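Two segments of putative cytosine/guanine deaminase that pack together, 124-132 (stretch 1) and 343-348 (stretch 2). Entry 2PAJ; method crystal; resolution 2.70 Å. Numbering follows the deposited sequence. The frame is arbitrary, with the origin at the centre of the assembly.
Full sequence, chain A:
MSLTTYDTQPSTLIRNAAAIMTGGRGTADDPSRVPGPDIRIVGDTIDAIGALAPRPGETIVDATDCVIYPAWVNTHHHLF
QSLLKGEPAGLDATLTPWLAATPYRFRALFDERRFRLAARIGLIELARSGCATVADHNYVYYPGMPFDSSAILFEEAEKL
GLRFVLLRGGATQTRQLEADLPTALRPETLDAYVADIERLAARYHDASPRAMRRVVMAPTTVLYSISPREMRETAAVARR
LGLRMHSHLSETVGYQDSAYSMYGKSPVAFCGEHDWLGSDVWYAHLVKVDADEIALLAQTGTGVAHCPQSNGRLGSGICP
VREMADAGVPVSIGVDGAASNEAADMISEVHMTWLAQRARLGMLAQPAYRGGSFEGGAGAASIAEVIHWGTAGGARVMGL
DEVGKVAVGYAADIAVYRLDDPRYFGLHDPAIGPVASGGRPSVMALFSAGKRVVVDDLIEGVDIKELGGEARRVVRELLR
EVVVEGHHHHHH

Stretch 1, residues 124-132: IELARSGCA
Stretch 2 343-348: AADMIS

The contact joins the end of one helix to the start of another. Stretch 1 is helical through Ala-127, leaves helical angles at Arg-128 (-85/13), makes a type I turn from Ala-127 to Gly-130, and enters a strand at Cys-131. Stretch 2 bends tightly at Ala-344 (-81/66), where Asp-345 N donates weakly to Ala-343 O at 3.0 Å, is extended at Asp-345 (-142/149), then turns helical from Met-346. The register is set by Leu-126 CA to Asp-345 CA at 5.0 Å and Ser-129 CA to Ile-347 CA at 5.7 Å; 329 Å² is buried in all.

Ser-129 is the polar centre of the contact. Its CB points toward stretch 2, and chi1 of 80° (p) lets Ser-129 OG do two jobs: it donates to Leu-126 O at 2.9 Å, back in the helix that the chain has just left, and accepts from Met-346 N at 3.2 Å, the one direct hydrogen bond between the stretches. A small side chain suits the place, since Ser-129 CB lies only 3.6 Å from Asp-345 CB. Leu-126 O also receives Cys-131 N at 3.2 Å, which ties the turn to the helix it leaves. Gly-130, at 86/8, completes the turn where a CB would be jammed against the preceding carbonyl.

Asp-345 caps the second helix. With chi1 at 60° (p) and chi2 at 93°, Asp-345 OD1 accepts from Ser-348 N at 2.9 Å and, weakly, from Ile-347 N at 3.3 Å, while Ser-348 OG donates to Asp-345 OD2 at 2.7 Å; chi1 of Ser-348 is m. The carboxylate serves its own helix, and Asp-345 CB lies 3.8 Å from Glu-125 O.

Apolar packing accompanies this polar centre. Leu-126 starts sideways, but its off-rotamer chi angles (-146°, 34°) bring Leu-126 CD1 to 3.9 Å from Asp-345 CA and 4.3 Å from Met-346 CG. Met-346 CB points toward stretch 1, yet its m, m, m chain leads the end away, so the near part of the side chain makes the contact: Met-346 CG also meets Cys-131 CB at 4.1 Å, with Cys-131 chi1 at 176° (t). Ile-347, at -84° (m) and 160° (t), extends Ile-347 CD1 to within 3.3 Å of Ser-129 O. Leu-126, Cys-131, Met-346 and Ile-347 are all buried, as their apolar character suits.

Glu-125 reaches over the partly exposed side with chi1 49° (p), chi2 -177° (t) and chi3 -54°. A water bridges the stretches there, donating to Glu-125 OE1 at 2.8 Å and accepting from Ala-344 N at 2.7 Å; Glu-125 OE2 is bonded elsewhere in the structure.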

# COMPACT_ATOMS: atom_id res chain seq x y z
N ILE A 124 6.06 9.16 4.89
CA ILE A 124 6.01 9.53 6.29
C ILE A 124 4.58 9.53 6.82
O ILE A 124 4.31 9.00 7.90
CB ILE A 124 6.59 10.94 6.54
CG1 ILE A 124 8.06 11.03 6.14
CG2 ILE A 124 6.45 11.28 8.00
CD1 ILE A 124 8.98 10.15 6.95
N GLU A 125 3.65 10.14 6.09
CA GLU A 125 2.29 10.18 6.59
C GLU A 125 1.65 8.81 6.57
O GLU A 125 0.69 8.55 7.29
CB GLU A 125 1.45 11.23 5.85
CG GLU A 125 1.48 11.23 4.34
CD GLU A 125 0.64 12.38 3.75
OE1 GLU A 125 -0.56 12.48 4.11
OE2 GLU A 125 1.15 13.18 2.91
N LEU A 126 2.23 7.92 5.78
CA LEU A 126 1.72 6.56 5.68
C LEU A 126 2.24 5.74 6.86
O LEU A 126 1.54 4.88 7.38
CB LEU A 126 2.19 5.95 4.36
CG LEU A 126 1.32 4.97 3.59
CD1 LEU A 126 -0.14 5.29 3.73
CD2 LEU A 126 1.75 5.04 2.14
N ALA A 127 3.47 6.02 7.27
CA ALA A 127 4.07 5.30 8.38
C ALA A 127 3.41 5.66 9.70
O ALA A 127 3.27 4.81 10.58
CB ALA A 127 5.56 5.58 8.45
N ARG A 128 3.00 6.92 9.85
CA ARG A 128 2.36 7.31 11.09
C ARG A 128 0.87 7.02 11.13
O ARG A 128 0.16 7.51 12.00
CB ARG A 128 2.64 8.78 11.41
CG ARG A 128 2.73 9.65 10.21
CD ARG A 128 3.32 11.00 10.59
NE ARG A 128 2.39 11.84 11.33
CZ ARG A 128 2.70 12.51 12.44
NH1 ARG A 128 3.92 12.42 12.95
NH2 ARG A 128 1.80 13.28 13.02
N SER A 129 0.39 6.22 10.18
CA SER A 129 -1.01 5.82 10.13
C SER A 129 -0.97 4.31 10.38
O SER A 129 -1.97 3.62 10.22
CB SER A 129 -1.65 6.14 8.77
OG SER A 129 -1.32 5.18 7.79
N GLY A 130 0.20 3.83 10.77
CA GLY A 130 0.36 2.42 11.07
C GLY A 130 0.67 1.49 9.92
O GLY A 130 0.67 0.28 10.09
N CYS A 131 0.93 2.05 8.75
CA CYS A 131 1.25 1.26 7.56
C CYS A 131 2.75 0.92 7.52
O CYS A 131 3.60 1.80 7.67
CB CYS A 131 0.85 2.05 6.31
SG CYS A 131 1.28 1.28 4.75
N ALA A 132 3.07 -0.36 7.34
CA ALA A 132 4.47 -0.80 7.29
C ALA A 132 4.90 -1.28 5.89
O ALA A 132 6.09 -1.29 5.56
CB ALA A 132 4.70 -1.89 8.32
N ALA A 343 -6.38 12.81 1.70
CA ALA A 343 -6.16 12.11 2.96
C ALA A 343 -5.52 10.76 2.66
O ALA A 343 -6.10 9.70 2.88
CB ALA A 343 -7.48 11.92 3.68
N ALA A 344 -4.29 10.82 2.15
CA ALA A 344 -3.55 9.63 1.76
C ALA A 344 -2.85 8.87 2.89
O ALA A 344 -1.62 8.80 2.96
CB ALA A 344 -2.54 10.00 0.68
N ASP A 345 -3.65 8.30 3.79
CA ASP A 345 -3.13 7.50 4.90
C ASP A 345 -4.09 6.34 5.07
O ASP A 345 -5.28 6.47 4.78
CB ASP A 345 -2.98 8.34 6.18
CG ASP A 345 -4.30 8.93 6.66
OD1 ASP A 345 -4.97 8.30 7.50
OD2 ASP A 345 -4.65 10.05 6.21
N MET A 346 -3.57 5.21 5.50
CA MET A 346 -4.39 4.02 5.65
C MET A 346 -5.51 4.09 6.68
O MET A 346 -6.46 3.33 6.61
CB MET A 346 -3.50 2.79 5.91
CG MET A 346 -2.89 2.17 4.64
SD MET A 346 -4.09 1.65 3.38
CE MET A 346 -4.78 0.23 4.12
N ILE A 347 -5.42 5.02 7.62
CA ILE A 347 -6.49 5.13 8.60
C ILE A 347 -7.71 5.84 8.01
O ILE A 347 -8.84 5.37 8.16
CB ILE A 347 -5.97 5.79 9.88
CG1 ILE A 347 -5.31 4.72 10.75
CG2 ILE A 347 -7.08 6.48 10.64
CD1 ILE A 347 -4.37 5.24 11.78
N SER A 348 -7.48 6.96 7.33
CA SER A 348 -8.57 7.69 6.70
C SER A 348 -9.26 6.76 5.71
O SER A 348 -10.49 6.76 5.61
CB SER A 348 -8.03 8.90 5.94
OG SER A 348 -7.30 9.76 6.80
O HOH W 1 -2.63 12.89 2.33